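Local coordinates for fibronectin type III domain-containing protein (Simiduia agarivorans, PDB 6P2K) that probably hydrolyses the backbone of xyloglucan as a family GH74 glycoside hydrolase, through a catalytic part built of seven-bladed beta-propellers, at residues Ala407-Tyr412 / Gly458-Val463; Val413-Ala418 / Ala764-Arg769; Leu422-Asp427 / Trp480-Asn485; Arg747-Ala752 / Tyr756-Thr761. All blocks are in the same frame, centred on the assembly; numbering follows the deposited sequence.

In the fold
Three neighbouring sheets meet here. Interactions 1 and 3, their centres about 7 Å apart, join the sheet of strands 403-409, 412-417 and 421-425 to the sheet holding 459-467 and 478-483, and Tyr412 OH lies 2.5 Å from Glu424 OE2 where they touch. Interaction 2 links strand 412-417 to the closing strand 765-770 of the third sheet, whose hairpin forms interaction 4; Leu757 N and Arg769 O, 2.7 Å apart, tie these two. Interactions 1 and 4 meet where Val408 CG2 packs 3.6 Å from Ile749 CD1. A zinc ion held by Asp405 and Asp513 comes within about 4 Å of the nearest side-chain atom of Arg747.

Interaction 1. Residues Ala407-Tyr412 / Gly458-Val463; sequences AVHENY and GVPTVV. With PE3 (3,6,9,12,15,18,21,24,27,30,33,36,39-tridecaoxahentetracontane-1,41-diol), chain V.
A proline sets its CB-CG edge over the face of a histidine ring: Pro460 CB stands 3.7 Å from the centroid of the His409 ring, only 14° off the ring normal, in a CH-pi contact. The proline's CG leans to one rim of the same face and comes 3.5 Å from His409 CE1. With CG anti to the backbone N (chi1 -168°), the imidazole is carried across to strand 459-463, and a hydrogen bond between ND1 and His487 NE2 fixes its rotation. An alanine here is likely to leave a gap over Pro460 and His487 without its partner. Further along, Tyr412 and Val462 reach in from opposite directions, CE2 touching CG2 at 3.5 Å. A bound polyethylene glycol lies beside Pro460, its O43 donating to Gly458 O at 3.0 Å. On the histidine's side, paired bonds between the backbones of His409 and Tyr412 close a type II' turn, making the tight two-residue beta hairpin that here packs against the neighbouring blade of a beta-propeller.

Interaction 2. Residues Val413-Ala418 / Ala764-Arg769; sequences VIQGQA and AGLWRR
Gly765 begins the crossing beside Gln415, its CA 4.0 Å from OE1, and leads into the strand pairing that closes a propeller blade: strand 765-770 pairs with 7-8 from near the N-terminus, joining the two ends of the chain. The two segments belong to separate sheets, with strand axes 8.5 Å apart at closest and directions differing by 138°. Leu766 carries most of the contact. Its CB presses on the amide of Gln415, 3.4 Å from CD. Leu766 CD2 packs against Gln415 CG and also lies 4.2 Å from Val413 CG1. CG lies anti to the leucine's backbone N (chi1 169°), which carries that methyl across to both residues. Trp767 turns off to donate from NE1 to Ala764 O. The buried Gln415 amide is well satisfied: NE2 reaches Asn10 OD1, which also accepts from Leu766 N, and OE1 takes Thr403 OG1 along with Gln417 NE2, which arrives at 3.1 Å from 72° above the carbonyl plane.

Interaction 3. Residues Leu422-Asp427 / Trp480-Asn485; sequences LMESWD and WAKRLN
A buried salt bridge between Glu424 and Lys482 spans two adjacent sheets of the propeller, running from strand 421-425 to strand 478-483 across backbones otherwise well separated. The side chains approach from opposite directions, and Lys482 NZ donates to Glu424 OE2 at 2.7 Å. It meets that oxygen on its syn side, 19° out of the carboxylate plane, and stays nearer to it than to OE1, which is 3.2 Å away. Glu424 runs extended beyond CG, whereas Lys482 bends at its third torsion (chi3 -74°), bringing CE and NZ round to the carboxylate. Both charges have further partners: OE2 is also hydrogen-bonded to Tyr412 OH and OE1 to Trp493 NE1, while NZ reaches Gln436 OE1. This surrounding network probably favours the ionised carboxylate in a buried setting. The indole of Trp426 flanks the bridge, its CZ2 4.5 Å from NZ; the ammonium lies at the ring edge, near its plane, a placement that does not amount to a cation-pi contact. A leucine in place of Glu424 would probably strand the buried charge of Lys482 and leave the Tyr412 hydroxyl and the Trp493 indole N-H without their acceptor. The arrangement is that of an ion pair buried at the interface between neighbouring blades of a beta-propeller.

Interaction 4. Residues Arg747-Ala752 / Tyr756-Thr761; sequences RFIKDA and YLYSTT
Arg747 and Tyr758 exchange two backbone hydrogen bonds, N to O at 2.8 Å and O to N at 2.9 Å, as do Ile749 and Tyr756 (Ile749 N to Tyr756 O 2.8 Å, Tyr756 N to Ile749 O 2.7 Å). Phe748 and Leu757 form the non-hydrogen-bonded pair between them, in the antiparallel register of a beta hairpin. Near its turn a water bridges the strands, donating to Asp751 O and also bonded to Tyr756 OH; the water and Asp751 O both lie at the edge of the Tyr756 ring, in its plane. Side chains then pack on each face of the sheet. Leu757 CD1 sits over the Phe748 ring in a CH-pi contact, 4.3 Å from its centroid. On the other face, Ile749 CD1 covers the rim of the Tyr758 ring, placed there by a CG1 anti to the carbonyl carbon (chi1 -64°). Arg768, on the adjoining strand 765-770, bonds Tyr758 OH and the Asp751 carboxylate. Strand 745-751 is an edge strand of its sheet within this chain; Val408 of strand 403-409 packs on Ile749 and Tyr758, while Arg747 NE reaches Val406 O.

Interaction 1. Residues Ala407-Tyr412 / Gly458-Val463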
loop_
_atom_site.group_PDB
_atom_site.type_symbol
_atom_site.label_atom_id
_atom_site.label_comp_id
_atom_site.label_asym_id
_atom_site.label_seq_id
_atom_site.Cartn_x
_atom_site.Cartn_y
_atom_site.Cartn_z
ATOM N N ALA B 407 -5.316 12.347 -29.803
ATOM C CA ALA B 407 -4.125 12.762 -29.076
ATOM C C ALA B 407 -3.232 11.546 -28.871
ATOM O O ALA B 407 -3.718 10.425 -28.700
ATOM C CB ALA B 407 -4.471 13.403 -27.727
ATOM N N VAL B 408 -1.921 11.775 -28.891
ATOM C CA VAL B 408 -0.931 10.706 -28.828
ATOM C C VAL B 408 0.139 11.073 -27.809
ATOM O O VAL B 408 0.607 12.215 -27.774
ATOM C CB VAL B 408 -0.284 10.447 -30.206
ATOM C CG1 VAL B 408 0.829 9.415 -30.093
ATOM C CG2 VAL B 408 -1.324 9.995 -31.219
ATOM N N HIS B 409 0.531 10.103 -26.983
ATOM C CA HIS B 409 1.759 10.237 -26.200
ATOM C C HIS B 409 2.411 8.868 -26.083
ATOM O O HIS B 409 1.859 7.977 -25.434
ATOM C CB HIS B 409 1.496 10.830 -24.820
ATOM C CG HIS B 409 2.747 11.238 -24.110
ATOM N ND1 HIS B 409 3.519 10.346 -23.398
ATOM C CD2 HIS B 409 3.391 12.427 -24.051
ATOM C CE1 HIS B 409 4.573 10.975 -22.908
ATOM N NE2 HIS B 409 4.519 12.239 -23.291
ATOM N N GLU B 410 3.585 8.711 -26.698
ATOM C CA GLU B 410 4.343 7.450 -26.700
ATOM C C GLU B 410 3.433 6.354 -27.242
ATOM O O GLU B 410 2.923 6.507 -28.366
ATOM C CB GLU B 410 4.919 7.197 -25.305
ATOM C CG GLU B 410 5.920 8.242 -24.843
ATOM C CD GLU B 410 6.441 7.974 -23.446
ATOM O OE1 GLU B 410 6.009 6.978 -22.830
ATOM O OE2 GLU B 410 7.273 8.768 -22.959
ATOM N N ASN B 411 3.200 5.260 -26.514
ATOM C CA ASN B 411 2.357 4.161 -26.977
ATOM C C ASN B 411 0.869 4.432 -26.797
ATOM O O ASN B 411 0.051 3.663 -27.314
ATOM C CB ASN B 411 2.724 2.875 -26.235
ATOM C CG ASN B 411 2.556 3.011 -24.733
ATOM O OD1 ASN B 411 3.292 3.752 -24.084
ATOM N ND2 ASN B 411 1.571 2.310 -24.174
ATOM N N TYR B 412 0.505 5.488 -26.073
ATOM C CA TYR B 412 -0.888 5.792 -25.774
ATOM C C TYR B 412 -1.500 6.625 -26.894
ATOM O O TYR B 412 -0.899 7.605 -27.347
ATOM C CB TYR B 412 -1.001 6.545 -24.449
ATOM C CG TYR B 412 -2.412 6.966 -24.108
ATOM C CD1 TYR B 412 -3.293 6.084 -23.497
ATOM C CD2 TYR B 412 -2.863 8.250 -24.396
ATOM C CE1 TYR B 412 -4.589 6.471 -23.185
ATOM C CE2 TYR B 412 -4.152 8.640 -24.095
ATOM C CZ TYR B 412 -5.011 7.745 -23.488
ATOM O OH TYR B 412 -6.296 8.126 -23.175
ATOM N N GLY B 458 5.282 17.186 -14.381
ATOM C CA GLY B 458 6.181 16.345 -15.137
ATOM C C GLY B 458 5.583 15.053 -15.657
ATOM O O GLY B 458 6.253 14.344 -16.418
ATOM N N VAL B 459 4.357 14.720 -15.277
ATOM C CA VAL B 459 3.690 13.504 -15.734
ATOM C C VAL B 459 2.754 13.878 -16.879
ATOM O O VAL B 459 1.845 14.697 -16.674
ATOM C CB VAL B 459 2.915 12.820 -14.595
ATOM C CG1 VAL B 459 2.434 11.444 -15.024
ATOM C CG2 VAL B 459 3.781 12.710 -13.346
ATOM N N PRO B 460 2.923 13.309 -18.073
ATOM C CA PRO B 460 1.996 13.612 -19.168
ATOM C C PRO B 460 0.585 13.173 -18.810
ATOM O O PRO B 460 0.373 12.101 -18.243
ATOM C CB PRO B 460 2.560 12.811 -20.347
ATOM C CG PRO B 460 3.382 11.726 -19.723
ATOM C CD PRO B 460 3.930 12.302 -18.449
ATOM N N THR B 461 -0.384 14.023 -19.141
ATOM C CA THR B 461 -1.746 13.866 -18.652
ATOM C C THR B 461 -2.726 14.169 -19.773
ATOM O O THR B 461 -2.742 15.286 -20.303
ATOM C CB THR B 461 -1.999 14.791 -17.457
ATOM O OG1 THR B 461 -1.037 14.515 -16.432
ATOM C CG2 THR B 461 -3.404 14.594 -16.905
ATOM N N VAL B 462 -3.546 13.175 -20.126
ATOM C CA VAL B 462 -4.612 13.387 -21.093
ATOM C C VAL B 462 -5.643 14.336 -20.499
ATOM O O VAL B 462 -6.004 14.223 -19.322
ATOM C CB VAL B 462 -5.265 12.046 -21.474
ATOM C CG1 VAL B 462 -5.999 12.162 -22.807
ATOM C CG2 VAL B 462 -4.232 10.930 -21.500
ATOM N N VAL B 463 -6.116 15.282 -21.307
ATOM C CA VAL B 463 -7.259 16.120 -20.963
ATOM C C VAL B 463 -8.325 15.914 -22.029
ATOM O O VAL B 463 -8.006 15.738 -23.210
ATOM C CB VAL B 463 -6.885 17.613 -20.843
ATOM C CG1 VAL B 463 -5.859 17.810 -19.747
ATOM C CG2 VAL B 463 -6.365 18.160 -22.173
HETATM O O43 PE3 V . 6.040 15.079 -19.364
HETATM C C42 PE3 V . 5.786 16.148 -20.277
HETATM C C41 PE3 V . 4.501 15.870 -21.060
HETATM O O40 PE3 V . 4.302 16.966 -21.961
HETATM C C39 PE3 V . 3.124 16.775 -22.753
HETATM C C38 PE3 V . 2.966 17.970 -23.684
HETATM O O37 PE3 V . 4.117 18.079 -24.541
#

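Interaction 2. Residues Val413-Ala418 / Ala764-Arg769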
loop_
_atom_site.group_PDB
_atom_site.type_symbol
_atom_site.label_atom_id
_atom_site.label_comp_id
_atom_site.label_asym_id
_atom_site.label_seq_id
_atom_site.Cartn_x
_atom_site.Cartn_y
_atom_site.Cartn_z
ATOM N N VAL B 413 -2.696 6.232 -27.332
ATOM C CA VAL B 413 -3.487 6.992 -28.291
ATOM C C VAL B 413 -4.917 7.041 -27.779
ATOM O O VAL B 413 -5.427 6.047 -27.249
ATOM C CB VAL B 413 -3.448 6.372 -29.706
ATOM C CG1 VAL B 413 -4.206 7.254 -30.698
ATOM C CG2 VAL B 413 -2.013 6.153 -30.169
ATOM N N ILE B 414 -5.565 8.194 -27.927
ATOM C CA ILE B 414 -6.985 8.318 -27.631
ATOM C C ILE B 414 -7.687 8.897 -28.850
ATOM O O ILE B 414 -7.218 9.881 -29.435
ATOM C CB ILE B 414 -7.256 9.182 -26.382
ATOM C CG1 ILE B 414 -8.764 9.346 -26.173
ATOM C CG2 ILE B 414 -6.568 10.541 -26.488
ATOM C CD1 ILE B 414 -9.146 9.817 -24.785
ATOM N N GLN B 415 -8.785 8.260 -29.252
ATOM C CA GLN B 415 -9.750 8.839 -30.179
ATOM C C GLN B 415 -10.941 9.341 -29.379
ATOM O O GLN B 415 -11.537 8.582 -28.611
ATOM C CB GLN B 415 -10.240 7.817 -31.206
ATOM C CG GLN B 415 -9.246 7.347 -32.235
ATOM C CD GLN B 415 -9.907 6.435 -33.257
ATOM O OE1 GLN B 415 -10.931 6.789 -33.847
ATOM N NE2 GLN B 415 -9.339 5.249 -33.458
ATOM N N GLY B 416 -11.281 10.615 -29.552
ATOM C CA GLY B 416 -12.522 11.127 -29.010
ATOM C C GLY B 416 -13.640 10.928 -30.011
ATOM O O GLY B 416 -13.567 11.441 -31.131
ATOM N N GLN B 417 -14.675 10.184 -29.639
ATOM C CA GLN B 417 -15.691 9.771 -30.594
ATOM C C GLN B 417 -17.079 10.195 -30.138
ATOM O O GLN B 417 -17.324 10.460 -28.958
ATOM C CB GLN B 417 -15.663 8.248 -30.799
ATOM C CG GLN B 417 -14.352 7.730 -31.383
ATOM C CD GLN B 417 -14.404 6.253 -31.715
ATOM O OE1 GLN B 417 -15.416 5.587 -31.488
ATOM N NE2 GLN B 417 -13.310 5.731 -32.254
ATOM N N ALA B 418 -17.986 10.265 -31.107
ATOM C CA ALA B 418 -19.408 10.291 -30.815
ATOM C C ALA B 418 -19.893 8.868 -30.570
ATOM O O ALA B 418 -19.331 7.904 -31.099
ATOM C CB ALA B 418 -20.188 10.930 -31.966
ATOM N N ALA B 764 -15.208 7.451 -40.530
ATOM C CA ALA B 764 -14.320 6.324 -40.805
ATOM C C ALA B 764 -13.167 6.234 -39.809
ATOM O O ALA B 764 -12.123 5.654 -40.128
ATOM C CB ALA B 764 -13.774 6.396 -42.234
ATOM N N GLY B 765 -13.326 6.804 -38.615
ATOM C CA GLY B 765 -12.319 6.622 -37.586
ATOM C C GLY B 765 -11.007 7.333 -37.886
ATOM O O GLY B 765 -10.965 8.388 -38.519
ATOM N N LEU B 766 -9.916 6.721 -37.431
ATOM C CA LEU B 766 -8.606 7.352 -37.390
ATOM C C LEU B 766 -7.674 6.725 -38.417
ATOM O O LEU B 766 -7.620 5.499 -38.557
ATOM C CB LEU B 766 -7.997 7.223 -35.993
ATOM C CG LEU B 766 -6.525 7.590 -35.819
ATOM C CD1 LEU B 766 -6.309 9.082 -36.032
ATOM C CD2 LEU B 766 -6.045 7.158 -34.440
ATOM N N TRP B 767 -6.937 7.578 -39.127
ATOM C CA TRP B 767 -5.956 7.155 -40.115
ATOM C C TRP B 767 -4.691 7.979 -39.938
ATOM O O TRP B 767 -4.743 9.126 -39.485
ATOM C CB TRP B 767 -6.483 7.326 -41.548
ATOM C CG TRP B 767 -7.729 6.554 -41.830
ATOM C CD1 TRP B 767 -8.988 6.836 -41.390
ATOM C CD2 TRP B 767 -7.836 5.367 -42.622
ATOM N NE1 TRP B 767 -9.873 5.896 -41.856
ATOM C CE2 TRP B 767 -9.191 4.983 -42.615
ATOM C CE3 TRP B 767 -6.916 4.590 -43.335
ATOM C CZ2 TRP B 767 -9.650 3.856 -43.298
ATOM C CZ3 TRP B 767 -7.372 3.474 -44.008
ATOM C CH2 TRP B 767 -8.728 3.118 -43.987
ATOM N N ARG B 768 -3.553 7.395 -40.313
ATOM C CA ARG B 768 -2.286 8.107 -40.265
ATOM C C ARG B 768 -1.490 7.858 -41.538
ATOM O O ARG B 768 -1.614 6.813 -42.185
ATOM C CB ARG B 768 -1.457 7.719 -39.032
ATOM C CG ARG B 768 -0.611 6.477 -39.198
ATOM C CD ARG B 768 0.340 6.315 -38.026
ATOM N NE ARG B 768 1.261 5.207 -38.236
ATOM C CZ ARG B 768 2.234 4.871 -37.395
ATOM N NH1 ARG B 768 2.415 5.560 -36.276
ATOM N NH2 ARG B 768 3.028 3.846 -37.677
ATOM N N ARG B 769 -0.667 8.842 -41.888
ATOM C CA ARG B 769 0.117 8.827 -43.111
ATOM C C ARG B 769 1.520 9.325 -42.808
ATOM O O ARG B 769 1.695 10.284 -42.050
ATOM C CB ARG B 769 -0.528 9.705 -44.195
ATOM C CG ARG B 769 0.155 9.631 -45.553
ATOM C CD ARG B 769 -0.344 10.715 -46.491
ATOM N NE ARG B 769 0.100 10.495 -47.865
ATOM C CZ ARG B 769 1.286 10.870 -48.334
ATOM N NH1 ARG B 769 2.150 11.483 -47.538
ATOM N NH2 ARG B 769 1.608 10.631 -49.597
#

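Interaction 3. Residues Leu422-Asp427 / Trp480-Asn485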
loop_
_atom_site.group_PDB
_atom_site.type_symbol
_atom_site.label_atom_id
_atom_site.label_comp_id
_atom_site.label_asym_id
_atom_site.label_seq_id
_atom_site.Cartn_x
_atom_site.Cartn_y
_atom_site.Cartn_z
ATOM N N LEU B 422 -14.716 7.698 -25.033
ATOM C CA LEU B 422 -13.268 7.616 -24.848
ATOM C C LEU B 422 -12.769 6.297 -25.423
ATOM O O LEU B 422 -12.893 5.248 -24.791
ATOM C CB LEU B 422 -12.908 7.727 -23.368
ATOM C CG LEU B 422 -13.393 8.946 -22.577
ATOM C CD1 LEU B 422 -13.390 8.650 -21.083
ATOM C CD2 LEU B 422 -12.534 10.167 -22.874
ATOM N N MET B 423 -12.182 6.347 -26.619
ATOM C CA MET B 423 -11.630 5.169 -27.285
ATOM C C MET B 423 -10.112 5.220 -27.149
ATOM O O MET B 423 -9.464 6.113 -27.703
ATOM C CB MET B 423 -12.056 5.132 -28.752
ATOM C CG MET B 423 -11.614 3.888 -29.501
ATOM S SD MET B 423 -12.458 2.403 -28.925
ATOM C CE MET B 423 -14.149 2.798 -29.371
ATOM N N GLU B 424 -9.541 4.266 -26.419
ATOM C CA GLU B 424 -8.160 4.377 -25.972
ATOM C C GLU B 424 -7.330 3.179 -26.409
ATOM O O GLU B 424 -7.816 2.047 -26.466
ATOM C CB GLU B 424 -8.092 4.523 -24.451
ATOM C CG GLU B 424 -8.722 5.816 -23.953
ATOM C CD GLU B 424 -8.691 5.933 -22.447
ATOM O OE1 GLU B 424 -9.624 5.430 -21.793
ATOM O OE2 GLU B 424 -7.727 6.525 -21.919
ATOM N N SER B 425 -6.060 3.447 -26.699
ATOM C CA SER B 425 -5.108 2.434 -27.131
ATOM C C SER B 425 -3.814 2.576 -26.350
ATOM O O SER B 425 -3.406 3.690 -26.008
ATOM C CB SER B 425 -4.816 2.547 -28.632
ATOM O OG SER B 425 -3.958 1.504 -29.062
ATOM N N TRP B 426 -3.169 1.441 -26.075
ATOM C CA TRP B 426 -1.869 1.424 -25.417
ATOM C C TRP B 426 -0.813 0.683 -26.226
ATOM O O TRP B 426 0.255 0.366 -25.685
ATOM C CB TRP B 426 -1.992 0.818 -24.016
ATOM C CG TRP B 426 -2.984 1.548 -23.168
ATOM C CD1 TRP B 426 -2.729 2.578 -22.313
ATOM C CD2 TRP B 426 -4.400 1.327 -23.120
ATOM N NE1 TRP B 426 -3.894 3.002 -21.720
ATOM C CE2 TRP B 426 -4.935 2.249 -22.200
ATOM C CE3 TRP B 426 -5.262 0.430 -23.755
ATOM C CZ2 TRP B 426 -6.298 2.302 -21.900
ATOM C CZ3 TRP B 426 -6.615 0.483 -23.459
ATOM C CH2 TRP B 426 -7.119 1.413 -22.538
ATOM N N ASP B 427 -1.073 0.405 -27.505
ATOM C CA ASP B 427 -0.097 -0.211 -28.402
ATOM C C ASP B 427 0.027 0.583 -29.698
ATOM O O ASP B 427 0.209 0.023 -30.781
ATOM C CB ASP B 427 -0.446 -1.674 -28.687
ATOM C CG ASP B 427 -1.855 -1.859 -29.245
ATOM O OD1 ASP B 427 -2.462 -0.883 -29.737
ATOM O OD2 ASP B 427 -2.359 -3.001 -29.182
ATOM N N TRP B 480 -12.084 16.250 -18.064
ATOM C CA TRP B 480 -11.527 15.057 -17.446
ATOM C C TRP B 480 -10.026 14.990 -17.699
ATOM O O TRP B 480 -9.520 15.525 -18.691
ATOM C CB TRP B 480 -12.198 13.785 -17.978
ATOM C CG TRP B 480 -13.660 13.686 -17.650
ATOM C CD1 TRP B 480 -14.682 14.380 -18.236
ATOM C CD2 TRP B 480 -14.265 12.836 -16.667
ATOM N NE1 TRP B 480 -15.883 14.020 -17.672
ATOM C CE2 TRP B 480 -15.654 13.073 -16.708
ATOM C CE3 TRP B 480 -13.764 11.899 -15.753
ATOM C CZ2 TRP B 480 -16.549 12.407 -15.874
ATOM C CZ3 TRP B 480 -14.654 11.238 -14.923
ATOM C CH2 TRP B 480 -16.032 11.497 -14.987
ATOM N N ALA B 481 -9.318 14.320 -16.790
ATOM C CA ALA B 481 -7.865 14.226 -16.851
ATOM C C ALA B 481 -7.423 12.817 -16.493
ATOM O O ALA B 481 -7.910 12.244 -15.513
ATOM C CB ALA B 481 -7.212 15.237 -15.904
ATOM N N LYS B 482 -6.499 12.262 -17.279
ATOM C CA LYS B 482 -5.916 10.951 -17.000
ATOM C C LYS B 482 -4.400 11.090 -16.961
ATOM O O LYS B 482 -3.767 11.323 -17.997
ATOM C CB LYS B 482 -6.326 9.906 -18.039
ATOM C CG LYS B 482 -5.426 8.665 -18.017
ATOM C CD LYS B 482 -5.889 7.590 -18.983
ATOM C CE LYS B 482 -7.133 6.882 -18.463
ATOM N NZ LYS B 482 -7.576 5.783 -19.375
ATOM N N ARG B 483 -3.823 10.944 -15.773
ATOM C CA ARG B 483 -2.375 10.956 -15.644
ATOM C C ARG B 483 -1.800 9.665 -16.210
ATOM O O ARG B 483 -2.216 8.567 -15.827
ATOM C CB ARG B 483 -1.976 11.131 -14.181
ATOM C CG ARG B 483 -2.182 12.543 -13.663
ATOM C CD ARG B 483 -2.164 12.585 -12.144
ATOM N NE ARG B 483 -3.432 12.134 -11.572
ATOM C CZ ARG B 483 -3.818 12.384 -10.326
ATOM N NH1 ARG B 483 -3.034 13.091 -9.519
ATOM N NH2 ARG B 483 -4.990 11.935 -9.889
ATOM N N LEU B 484 -0.854 9.797 -17.137
ATOM C CA LEU B 484 -0.246 8.638 -17.790
ATOM C C LEU B 484 0.952 8.159 -16.968
ATOM O O LEU B 484 2.110 8.214 -17.387
ATOM C CB LEU B 484 0.142 8.980 -19.224
ATOM C CG LEU B 484 -1.035 9.369 -20.125
ATOM C CD1 LEU B 484 -0.543 9.909 -21.463
ATOM C CD2 LEU B 484 -1.967 8.181 -20.331
ATOM N N ASN B 485 0.636 7.684 -15.759
ATOM C CA ASN B 485 1.674 7.186 -14.863
ATOM C C ASN B 485 2.363 5.958 -15.442
ATOM O O ASN B 485 3.581 5.800 -15.310
ATOM C CB ASN B 485 1.075 6.860 -13.495
ATOM C CG ASN B 485 0.607 8.095 -12.752
ATOM O OD1 ASN B 485 1.347 9.068 -12.614
ATOM N ND2 ASN B 485 -0.630 8.064 -12.269
#

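Interaction 4. Residues Arg747-Ala752 / Tyr756-Thr761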
loop_
_atom_site.group_PDB
_atom_site.type_symbol
_atom_site.label_atom_id
_atom_site.label_comp_id
_atom_site.label_asym_id
_atom_site.label_seq_id
_atom_site.Cartn_x
_atom_site.Cartn_y
_atom_site.Cartn_z
ATOM N N ARG B 747 -3.272 16.222 -36.879
ATOM C CA ARG B 747 -2.110 16.598 -36.086
ATOM C C ARG B 747 -0.869 16.000 -36.727
ATOM O O ARG B 747 -0.885 14.845 -37.163
ATOM C CB ARG B 747 -2.210 16.111 -34.631
ATOM C CG ARG B 747 -3.291 16.775 -33.798
ATOM C CD ARG B 747 -3.120 16.429 -32.327
ATOM N NE ARG B 747 -4.342 16.649 -31.556
ATOM C CZ ARG B 747 -4.644 17.789 -30.942
ATOM N NH1 ARG B 747 -3.812 18.822 -31.012
ATOM N NH2 ARG B 747 -5.779 17.899 -30.258
ATOM N N PHE B 748 0.199 16.784 -36.789
ATOM C CA PHE B 748 1.500 16.273 -37.196
ATOM C C PHE B 748 2.207 15.734 -35.960
ATOM O O PHE B 748 2.445 16.475 -35.000
ATOM C CB PHE B 748 2.333 17.357 -37.876
ATOM C CG PHE B 748 1.853 17.711 -39.253
ATOM C CD1 PHE B 748 2.180 16.917 -40.338
ATOM C CD2 PHE B 748 1.071 18.835 -39.462
ATOM C CE1 PHE B 748 1.742 17.241 -41.607
ATOM C CE2 PHE B 748 0.626 19.162 -40.729
ATOM C CZ PHE B 748 0.962 18.362 -41.802
ATOM N N ILE B 749 2.534 14.445 -35.980
ATOM C CA ILE B 749 3.028 13.747 -34.802
ATOM C C ILE B 749 4.238 12.917 -35.197
ATOM O O ILE B 749 4.197 12.187 -36.194
ATOM C CB ILE B 749 1.933 12.860 -34.177
ATOM C CG1 ILE B 749 0.777 13.731 -33.679
ATOM C CG2 ILE B 749 2.498 12.019 -33.041
ATOM C CD1 ILE B 749 -0.328 12.962 -33.018
ATOM N N LYS B 750 5.313 13.035 -34.421
ATOM C CA LYS B 750 6.516 12.239 -34.624
ATOM C C LYS B 750 6.405 10.945 -33.830
ATOM O O LYS B 750 6.148 10.971 -32.623
ATOM C CB LYS B 750 7.760 13.018 -34.198
ATOM C CG LYS B 750 9.065 12.282 -34.453
ATOM C CD LYS B 750 10.251 13.236 -34.424
ATOM C CE LYS B 750 10.755 13.534 -35.827
ATOM N NZ LYS B 750 12.158 13.058 -36.025
ATOM N N ASP B 751 6.594 9.816 -34.510
ATOM C CA ASP B 751 6.463 8.499 -33.894
ATOM C C ASP B 751 7.635 7.644 -34.351
ATOM O O ASP B 751 7.742 7.322 -35.539
ATOM C CB ASP B 751 5.130 7.847 -34.263
ATOM C CG ASP B 751 4.933 6.498 -33.599
ATOM O OD1 ASP B 751 4.796 6.456 -32.358
ATOM O OD2 ASP B 751 4.912 5.477 -34.320
ATOM N N ALA B 752 8.509 7.283 -33.408
ATOM C CA ALA B 752 9.682 6.451 -33.683
ATOM C C ALA B 752 10.566 7.076 -34.763
ATOM O O ALA B 752 11.007 6.411 -35.703
ATOM C CB ALA B 752 9.272 5.027 -34.066
ATOM N N TYR B 756 4.535 11.868 -38.894
ATOM C CA TYR B 756 3.280 11.315 -39.370
ATOM C C TYR B 756 2.199 12.381 -39.324
ATOM O O TYR B 756 2.269 13.329 -38.537
ATOM C CB TYR B 756 2.834 10.118 -38.521
ATOM C CG TYR B 756 3.630 8.854 -38.745
ATOM C CD1 TYR B 756 3.282 7.960 -39.751
ATOM C CD2 TYR B 756 4.717 8.547 -37.942
ATOM C CE1 TYR B 756 4.001 6.798 -39.956
ATOM C CE2 TYR B 756 5.443 7.389 -38.140
ATOM C CZ TYR B 756 5.081 6.518 -39.147
ATOM O OH TYR B 756 5.804 5.365 -39.345
ATOM N N LEU B 757 1.197 12.214 -40.178
ATOM C CA LEU B 757 -0.036 12.986 -40.118
ATOM C C LEU B 757 -1.127 12.070 -39.583
ATOM O O LEU B 757 -1.456 11.061 -40.214
ATOM C CB LEU B 757 -0.409 13.533 -41.497
ATOM C CG LEU B 757 -1.799 14.150 -41.676
ATOM C CD1 LEU B 757 -1.964 15.387 -40.803
ATOM C CD2 LEU B 757 -2.041 14.494 -43.135
ATOM N N TYR B 758 -1.659 12.400 -38.411
ATOM C CA TYR B 758 -2.791 11.691 -37.826
ATOM C C TYR B 758 -4.049 12.502 -38.102
ATOM O O TYR B 758 -4.139 13.667 -37.694
ATOM C CB TYR B 758 -2.611 11.503 -36.318
ATOM C CG TYR B 758 -1.633 10.426 -35.897
ATOM C CD1 TYR B 758 -0.283 10.514 -36.214
ATOM C CD2 TYR B 758 -2.057 9.335 -35.149
ATOM C CE1 TYR B 758 0.613 9.535 -35.810
ATOM C CE2 TYR B 758 -1.170 8.350 -34.746
ATOM C CZ TYR B 758 0.163 8.456 -35.079
ATOM O OH TYR B 758 1.054 7.487 -34.677
ATOM N N SER B 759 -5.016 11.891 -38.784
ATOM C CA SER B 759 -6.269 12.561 -39.111
ATOM C C SER B 759 -7.457 11.716 -38.683
ATOM O O SER B 759 -7.498 10.508 -38.951
ATOM C CB SER B 759 -6.346 12.885 -40.613
ATOM O OG SER B 759 -5.144 13.468 -41.084
ATOM N N THR B 760 -8.417 12.355 -38.022
ATOM C CA THR B 760 -9.684 11.730 -37.685
ATOM C C THR B 760 -10.746 12.160 -38.687
ATOM O O THR B 760 -10.674 13.247 -39.265
ATOM C CB THR B 760 -10.114 12.102 -36.271
ATOM O OG1 THR B 760 -10.337 13.519 -36.201
ATOM C CG2 THR B 760 -9.037 11.719 -35.281
ATOM N N THR B 761 -11.724 11.287 -38.900
ATOM C CA THR B 761 -12.724 11.481 -39.936
ATOM C C THR B 761 -14.121 11.414 -39.340
ATOM O O THR B 761 -14.345 10.716 -38.344
ATOM C CB THR B 761 -12.587 10.417 -41.034
ATOM O OG1 THR B 761 -12.838 9.126 -40.469
ATOM C CG2 THR B 761 -11.183 10.433 -41.623
HETATM O O HOH W 1 7.609 5.082 -37.310
#